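Local coordinates for protein methyltransferase (Streptococcus mutans, PDB 2B78) that is probably an S-adenosylmethionine-dependent methyltransferase, perhaps acting on RNA, whose substrate and precise function remain unknown, at residues I181-F186 / F226-A231; L250-F255 / L260-H265. All blocks are in the same frame, centred on the assembly; numbering follows the deposited sequence.

Contact 1 (I181-F186 / F226-A231); sequences ISYNVF and FSVAAA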
ATOM      1  N   ILE A 181      -5.942  -6.890 -17.208  1.00 11.24           N
ATOM      2  CA  ILE A 181      -5.148  -8.120 -17.250  1.00 12.74           C
ATOM      3  C   ILE A 181      -5.363  -8.880 -15.940  1.00 14.52           C
ATOM      4  O   ILE A 181      -5.801  -8.300 -14.931  1.00 13.20           O
ATOM      5  CB  ILE A 181      -3.641  -7.853 -17.518  1.00 11.86           C
ATOM      6  CG1 ILE A 181      -2.970  -7.232 -16.306  1.00 11.63           C
ATOM      7  CG2 ILE A 181      -3.488  -6.926 -18.741  1.00  9.86           C
ATOM      8  CD1 ILE A 181      -1.445  -7.299 -16.386  1.00 11.17           C
ATOM      9  N   SER A 182      -5.085 -10.181 -15.951  1.00 15.53           N
ATOM     10  CA  SER A 182      -5.316 -11.019 -14.772  1.00 15.51           C
ATOM     11  C   SER A 182      -4.155 -11.144 -13.807  1.00 16.79           C
ATOM     12  O   SER A 182      -2.992 -11.126 -14.209  1.00 17.37           O
ATOM     13  CB  SER A 182      -5.735 -12.430 -15.212  1.00 15.18           C
ATOM     14  OG  SER A 182      -6.919 -12.392 -15.989  1.00 15.43           O
ATOM     15  N   TYR A 183      -4.496 -11.290 -12.526  1.00 16.95           N
ATOM     16  CA  TYR A 183      -3.526 -11.456 -11.453  1.00 16.30           C
ATOM     17  C   TYR A 183      -4.086 -12.490 -10.475  1.00 15.18           C
ATOM     18  O   TYR A 183      -5.278 -12.476 -10.165  1.00 15.93           O
ATOM     19  CB  TYR A 183      -3.315 -10.140 -10.701  1.00 17.55           C
ATOM     20  CG  TYR A 183      -2.622  -9.068 -11.505  1.00 17.93           C
ATOM     21  CD1 TYR A 183      -1.240  -9.077 -11.666  1.00 17.99           C
ATOM     22  CD2 TYR A 183      -3.352  -8.054 -12.114  1.00 18.78           C
ATOM     23  CE1 TYR A 183      -0.591  -8.092 -12.421  1.00 16.96           C
ATOM     24  CE2 TYR A 183      -2.718  -7.067 -12.870  1.00 19.75           C
ATOM     25  CZ  TYR A 183      -1.335  -7.097 -13.016  1.00 17.29           C
ATOM     26  OH  TYR A 183      -0.706  -6.116 -13.748  1.00 16.17           O
ATOM     27  N   ASN A 184      -3.215 -13.369  -9.999  1.00 13.27           N
ATOM     28  CA  ASN A 184      -3.573 -14.421  -9.054  1.00 12.85           C
ATOM     29  C   ASN A 184      -3.430 -13.903  -7.619  1.00 12.71           C
ATOM     30  O   ASN A 184      -2.366 -13.423  -7.219  1.00 11.96           O
ATOM     31  CB  ASN A 184      -2.667 -15.645  -9.285  1.00 12.92           C
ATOM     32  CG  ASN A 184      -2.879 -16.746  -8.253  1.00 13.75           C
ATOM     33  OD1 ASN A 184      -2.228 -16.774  -7.204  1.00 15.92           O
ATOM     34  ND2 ASN A 184      -3.794 -17.660  -8.545  1.00 11.28           N
ATOM     35  N   VAL A 185      -4.513 -13.994  -6.851  1.00 12.32           N
ATOM     36  CA  VAL A 185      -4.509 -13.530  -5.470  1.00 11.53           C
ATOM     37  C   VAL A 185      -5.040 -14.585  -4.504  1.00 11.48           C
ATOM     38  O   VAL A 185      -5.613 -15.605  -4.913  1.00 12.47           O
ATOM     39  CB  VAL A 185      -5.350 -12.228  -5.299  1.00 11.37           C
ATOM     40  CG1 VAL A 185      -4.813 -11.131  -6.224  1.00  9.03           C
ATOM     41  CG2 VAL A 185      -6.816 -12.499  -5.594  1.00 10.55           C
ATOM     42  N   PHE A 186      -4.846 -14.320  -3.218  1.00 11.04           N
ATOM     43  CA  PHE A 186      -5.279 -15.218  -2.155  1.00 11.42           C
ATOM     44  C   PHE A 186      -5.654 -14.342  -0.962  1.00 12.21           C
ATOM     45  O   PHE A 186      -4.943 -13.389  -0.649  1.00 13.54           O
ATOM     46  CB  PHE A 186      -4.153 -16.216  -1.820  1.00 10.37           C
ATOM     47  CG  PHE A 186      -2.764 -15.612  -1.784  1.00 10.07           C
ATOM     48  CD1 PHE A 186      -2.226 -15.120  -0.591  1.00 10.10           C
ATOM     49  CD2 PHE A 186      -1.989 -15.556  -2.936  1.00  8.16           C
ATOM     50  CE1 PHE A 186      -0.930 -14.584  -0.553  1.00  9.19           C
ATOM     51  CE2 PHE A 186      -0.694 -15.022  -2.913  1.00  9.09           C
ATOM     52  CZ  PHE A 186      -0.164 -14.537  -1.721  1.00  9.55           C
ATOM     53  N   PHE A 226       4.882  -6.714 -11.311  1.00  7.48           N
ATOM     54  CA  PHE A 226       5.436  -5.697 -12.229  1.00  7.24           C
ATOM     55  C   PHE A 226       5.984  -6.369 -13.484  1.00  7.40           C
ATOM     56  O   PHE A 226       5.929  -5.811 -14.583  1.00  6.80           O
ATOM     57  CB  PHE A 226       6.590  -4.910 -11.589  1.00  5.18           C
ATOM     58  CG  PHE A 226       6.168  -3.858 -10.606  1.00  2.17           C
ATOM     59  CD1 PHE A 226       5.216  -2.898 -10.938  1.00  1.39           C
ATOM     60  CD2 PHE A 226       6.773  -3.799  -9.349  1.00  1.39           C
ATOM     61  CE1 PHE A 226       4.878  -1.891 -10.031  1.00  3.00           C
ATOM     62  CE2 PHE A 226       6.445  -2.800  -8.441  1.00  2.03           C
ATOM     63  CZ  PHE A 226       5.494  -1.840  -8.781  1.00  2.05           C
ATOM     64  N   SER A 227       6.531  -7.570 -13.312  1.00  8.39           N
ATOM     65  CA  SER A 227       7.101  -8.306 -14.425  1.00  9.18           C
ATOM     66  C   SER A 227       6.034  -8.748 -15.420  1.00 10.15           C
ATOM     67  O   SER A 227       6.220  -8.629 -16.639  1.00  8.65           O
ATOM     68  CB  SER A 227       7.867  -9.519 -13.900  1.00 10.31           C
ATOM     69  OG  SER A 227       8.913  -9.092 -13.051  1.00 12.86           O
ATOM     70  N   VAL A 228       4.911  -9.248 -14.907  1.00 11.30           N
ATOM     71  CA  VAL A 228       3.824  -9.676 -15.777  1.00 11.73           C
ATOM     72  C   VAL A 228       3.247  -8.462 -16.516  1.00 10.70           C
ATOM     73  O   VAL A 228       2.916  -8.548 -17.698  1.00 11.53           O
ATOM     74  CB  VAL A 228       2.709 -10.420 -14.965  1.00 13.88           C
ATOM     75  CG1 VAL A 228       1.966  -9.455 -14.060  1.00 14.94           C
ATOM     76  CG2 VAL A 228       1.749 -11.118 -15.913  1.00 14.98           C
ATOM     77  N   ALA A 229       3.155  -7.327 -15.826  1.00 10.19           N
ATOM     78  CA  ALA A 229       2.642  -6.091 -16.425  1.00  9.20           C
ATOM     79  C   ALA A 229       3.549  -5.682 -17.588  1.00  9.23           C
ATOM     80  O   ALA A 229       3.088  -5.391 -18.704  1.00  8.44           O
ATOM     81  CB  ALA A 229       2.603  -4.972 -15.368  1.00  6.60           C
ATOM     82  N   ALA A 230       4.849  -5.666 -17.326  1.00  8.30           N
ATOM     83  CA  ALA A 230       5.816  -5.312 -18.358  1.00 10.24           C
ATOM     84  C   ALA A 230       5.737  -6.286 -19.538  1.00 10.38           C
ATOM     85  O   ALA A 230       5.831  -5.878 -20.697  1.00 10.91           O
ATOM     86  CB  ALA A 230       7.218  -5.308 -17.763  1.00  9.90           C
ATOM     87  N   ALA A 231       5.556  -7.571 -19.244  1.00  9.85           N
ATOM     88  CA  ALA A 231       5.452  -8.587 -20.285  1.00 10.85           C
ATOM     89  C   ALA A 231       4.250  -8.314 -21.195  1.00 11.27           C
ATOM     90  O   ALA A 231       4.333  -8.476 -22.420  1.00 10.22           O
ATOM     91  CB  ALA A 231       5.323  -9.978 -19.643  1.00 10.91           C
TER

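Contact 2 (L250-F255 / L260-H265); sequences LSLAHF and LDMANH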
ATOM      1  N   LEU A 250       3.794 -18.426  -7.061  1.00 11.95           N
ATOM      2  CA  LEU A 250       2.917 -17.249  -7.041  1.00 12.64           C
ATOM      3  C   LEU A 250       3.164 -16.321  -8.212  1.00 13.26           C
ATOM      4  O   LEU A 250       2.269 -15.593  -8.633  1.00 15.23           O
ATOM      5  CB  LEU A 250       3.092 -16.467  -5.740  1.00  9.28           C
ATOM      6  CG  LEU A 250       2.776 -17.230  -4.452  1.00 10.70           C
ATOM      7  CD1 LEU A 250       2.900 -16.295  -3.268  1.00  8.42           C
ATOM      8  CD2 LEU A 250       1.368 -17.801  -4.532  1.00  9.74           C
ATOM      9  N   SER A 251       4.386 -16.323  -8.729  1.00 13.22           N
ATOM     10  CA  SER A 251       4.704 -15.479  -9.867  1.00 11.95           C
ATOM     11  C   SER A 251       4.219 -16.159 -11.144  1.00 11.95           C
ATOM     12  O   SER A 251       3.660 -15.516 -12.033  1.00 14.38           O
ATOM     13  CB  SER A 251       6.217 -15.228  -9.930  1.00  8.62           C
ATOM     14  OG  SER A 251       6.650 -14.525  -8.781  1.00  4.63           O
ATOM     15  N   LEU A 252       4.426 -17.467 -11.225  1.00 12.04           N
ATOM     16  CA  LEU A 252       4.014 -18.248 -12.388  1.00 13.33           C
ATOM     17  C   LEU A 252       2.507 -18.144 -12.637  1.00 13.89           C
ATOM     18  O   LEU A 252       2.039 -18.151 -13.794  1.00 12.97           O
ATOM     19  CB  LEU A 252       4.403 -19.724 -12.184  1.00 13.62           C
ATOM     20  CG  LEU A 252       5.897 -20.057 -12.125  1.00 16.02           C
ATOM     21  CD1 LEU A 252       6.109 -21.519 -11.705  1.00 17.45           C
ATOM     22  CD2 LEU A 252       6.521 -19.791 -13.487  1.00 15.80           C
ATOM     23  N   ALA A 253       1.754 -18.045 -11.545  1.00 12.74           N
ATOM     24  CA  ALA A 253       0.302 -17.959 -11.608  1.00 13.45           C
ATOM     25  C   ALA A 253      -0.205 -16.777 -12.424  1.00 12.48           C
ATOM     26  O   ALA A 253      -1.212 -16.899 -13.112  1.00 14.05           O
ATOM     27  CB  ALA A 253      -0.275 -17.903 -10.212  1.00 13.64           C
ATOM     28  N   HIS A 254       0.471 -15.637 -12.335  1.00 12.52           N
ATOM     29  CA  HIS A 254       0.061 -14.451 -13.094  1.00 11.73           C
ATOM     30  C   HIS A 254       0.357 -14.658 -14.579  1.00 11.34           C
ATOM     31  O   HIS A 254      -0.476 -14.369 -15.445  1.00 12.03           O
ATOM     32  CB  HIS A 254       0.835 -13.215 -12.623  1.00 11.49           C
ATOM     33  CG  HIS A 254       0.591 -12.844 -11.195  1.00 11.33           C
ATOM     34  ND1 HIS A 254       1.574 -12.307 -10.390  1.00 13.21           N
ATOM     35  CD2 HIS A 254      -0.528 -12.891 -10.438  1.00 10.66           C
ATOM     36  CE1 HIS A 254       1.069 -12.038  -9.200  1.00 13.24           C
ATOM     37  NE2 HIS A 254      -0.208 -12.384  -9.204  1.00 13.86           N
ATOM     38  N   PHE A 255       1.556 -15.152 -14.868  1.00 11.67           N
ATOM     39  CA  PHE A 255       1.968 -15.380 -16.242  1.00 12.59           C
ATOM     40  C   PHE A 255       1.054 -16.385 -16.923  1.00 14.06           C
ATOM     41  O   PHE A 255       0.693 -16.208 -18.084  1.00 13.88           O
ATOM     42  CB  PHE A 255       3.426 -15.858 -16.287  1.00 11.93           C
ATOM     43  CG  PHE A 255       4.432 -14.738 -16.163  1.00 10.52           C
ATOM     44  CD1 PHE A 255       4.778 -13.967 -17.271  1.00 10.39           C
ATOM     45  CD2 PHE A 255       5.010 -14.440 -14.934  1.00 12.20           C
ATOM     46  CE1 PHE A 255       5.692 -12.908 -17.153  1.00 11.87           C
ATOM     47  CE2 PHE A 255       5.924 -13.386 -14.801  1.00 12.14           C
ATOM     48  CZ  PHE A 255       6.265 -12.619 -15.915  1.00 12.56           C
ATOM     49  N   LEU A 260       0.995 -16.225 -21.061  1.00 16.94           N
ATOM     50  CA  LEU A 260       2.277 -15.745 -21.560  1.00 17.39           C
ATOM     51  C   LEU A 260       3.332 -16.846 -21.604  1.00 16.73           C
ATOM     52  O   LEU A 260       3.488 -17.594 -20.647  1.00 18.11           O
ATOM     53  CB  LEU A 260       2.787 -14.606 -20.672  1.00 15.63           C
ATOM     54  CG  LEU A 260       2.047 -13.267 -20.757  1.00 14.80           C
ATOM     55  CD1 LEU A 260       2.381 -12.432 -19.527  1.00 11.17           C
ATOM     56  CD2 LEU A 260       2.423 -12.542 -22.036  1.00 13.95           C
ATOM     57  N   ASP A 261       4.043 -16.955 -22.722  1.00 16.39           N
ATOM     58  CA  ASP A 261       5.107 -17.945 -22.823  1.00 16.04           C
ATOM     59  C   ASP A 261       6.267 -17.346 -22.041  1.00 15.41           C
ATOM     60  O   ASP A 261       6.589 -16.172 -22.205  1.00 15.71           O
ATOM     61  CB  ASP A 261       5.516 -18.160 -24.271  1.00 17.85           C
ATOM     62  CG  ASP A 261       6.721 -19.073 -24.395  1.00 21.18           C
ATOM     63  OD1 ASP A 261       7.857 -18.581 -24.262  1.00 22.81           O
ATOM     64  OD2 ASP A 261       6.529 -20.286 -24.611  1.00 23.56           O
ATOM     65  N   MET A 262       6.920 -18.142 -21.203  1.00 15.41           N
ATOM     66  CA  MET A 262       7.994 -17.593 -20.384  1.00 14.58           C
ATOM     67  C   MET A 262       9.450 -17.802 -20.807  1.00 13.23           C
ATOM     68  O   MET A 262      10.360 -17.642 -19.995  1.00 14.30           O
ATOM     69  CB  MET A 262       7.784 -18.042 -18.934  1.00 15.40           C
ATOM     70  CG  MET A 262       6.581 -17.339 -18.256  1.00 14.84           C
ATOM     71  SD  MET A 262       6.409 -17.769 -16.545  1.00 18.55           S
ATOM     72  CE  MET A 262       7.736 -16.832 -15.788  1.00 17.68           C
ATOM     73  N   ALA A 263       9.675 -18.119 -22.077  1.00 12.81           N
ATOM     74  CA  ALA A 263      11.028 -18.322 -22.585  1.00 13.26           C
ATOM     75  C   ALA A 263      11.949 -17.167 -22.192  1.00 14.54           C
ATOM     76  O   ALA A 263      13.121 -17.375 -21.852  1.00 16.38           O
ATOM     77  CB  ALA A 263      10.993 -18.457 -24.103  1.00 14.85           C
ATOM     78  N   ASN A 264      11.425 -15.947 -22.239  1.00 13.66           N
ATOM     79  CA  ASN A 264      12.229 -14.783 -21.890  1.00 14.45           C
ATOM     80  C   ASN A 264      11.855 -14.165 -20.556  1.00 14.02           C
ATOM     81  O   ASN A 264      12.091 -12.981 -20.324  1.00 13.98           O
ATOM     82  CB  ASN A 264      12.138 -13.730 -22.995  1.00 15.24           C
ATOM     83  CG  ASN A 264      12.787 -14.195 -24.285  1.00 18.71           C
ATOM     84  OD1 ASN A 264      12.150 -14.229 -25.336  1.00 20.44           O
ATOM     85  ND2 ASN A 264      14.064 -14.566 -24.204  1.00 18.05           N
ATOM     86  N   HIS A 265      11.261 -14.964 -19.679  1.00 13.01           N
ATOM     87  CA  HIS A 265      10.889 -14.468 -18.371  1.00 13.94           C
ATOM     88  C   HIS A 265      11.487 -15.415 -17.348  1.00 14.06           C
ATOM     89  O   HIS A 265      11.130 -16.591 -17.292  1.00 14.38           O
ATOM     90  CB  HIS A 265       9.362 -14.377 -18.247  1.00 14.14           C
ATOM     91  CG  HIS A 265       8.747 -13.424 -19.227  1.00 14.54           C
ATOM     92  ND1 HIS A 265       8.962 -12.063 -19.171  1.00 13.62           N
ATOM     93  CD2 HIS A 265       8.031 -13.645 -20.359  1.00 14.42           C
ATOM     94  CE1 HIS A 265       8.417 -11.487 -20.229  1.00 13.20           C
ATOM     95  NE2 HIS A 265       7.848 -12.425 -20.967  1.00 14.04           N
TER

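Contact 1 (I181-F186 / F226-A231)
While Val228 turns a methyl to the ring of Tyr183, its neighbour on the helix, Ser227, holds its OG between Asn218 ND2 and Ser240 OG, hydrogen-bonded to both. Val228 and Ala229 are the helix residues that meet the hairpin strand 181-185. This is the Rossmann-like methyltransferase fold: helix 225-232 is the crossover of a beta-alpha-beta unit between parallel strands 215-219 and 237-242, and the two-stranded hairpin 174-178/181-185 packs against it from outside the sheet. The short segments run nearly antiparallel, at 161°, with their axes 10.0 Å apart, and side chains from the strand bridge them, meeting Val228 CG1, Ala229 CB and Ala229 CA. Tyr183 reaches across with its ring. With CG anti to its carbonyl carbon (chi1 -68°), the ring slants out toward the helix and toward Ile181, crossing the Val228 side chain obliquely. Val228 CG1, set between backbone N and carbonyl carbon at chi1 70°, presses against Tyr183 CE1 at 3.3 Å, a tight fit, and is 4.0 Å from Tyr183 CD1. Arg203 and an edge-to-face pairing with the ring of His254 give Tyr183 further neighbours. The phenol oxygen meets a methyl here: Tyr183 OH is 3.9 Å from Ala229 CB. Nearer the start of the strand, Ile181 points at the same alanine, with Ile181 CD1 4.3 Å from Ala229 CA.

Contact 2 (L250-F255 / L260-H265)
The Phe255 ring carries the Met262 methyl over one face and has Leu260 CB in its plane at the edge, while its own CE1 lies over a face of the His265 imidazole, offset toward the rim. Those two rings are neither stacked nor edge-to-face: their planes meet at 35°, with Phe255 CE1 3.7 Å from His265 CG. The imidazole has Asp261 O and Met262 CA at its edge, and its ND1 is hydrogen-bonded to Thr238 OG1. In the Rossmann-like methyltransferase domain this is the connection from helix 247-257 to the edge strand 265-269, folded back over the helix's last turns. Met262 makes the Met-aromatic contact. Bent at chi3 (75°), it brings CE into a CH-pi approach 4.0 Å from the Phe255 ring centroid, while SD, more oblique, touches Phe255 CB at 3.6 Å. Leu252 CD2 also reaches the sulfur, 3.7 Å from Met262 SD. Leu260 CD1 packs 3.6 Å from Phe255 CD1. Leu260 N donates to Phe255 O over 3.0 Å in a nearly straight bond of 174°, and Asp261 OD1 takes the N-H of Ala263 in an Asx turn. The chemistry implies a division of labour: one backbone bond ties the start of the returning segment to the helix's last turns, and between the two segments the remaining contacts are apolar, Met-aromatic and ring contacts round buried Phe255.

Contact 1 is buried and contact 2 lies at the surface, yet both belong to one patch of the methyltransferase domain, their centres about 9 Å apart. Ala231 of helix 225-232 touches Phe255 on helix 247-257 and also His265 beyond the loop. The hairpin strand meets the second helix as well, Asn184 O accepting a probable hydrogen bond from His254 NE2 at 3.1 Å. Their chemistry differs with place. Contact 1 joins elements distant in sequence through aliphatic groups and one tyrosine ring, over a small area; contact 2 joins near neighbours in the chain, burying about twice the surface and adding a thioether, a phenylalanine-histidine pair and a backbone hydrogen bond.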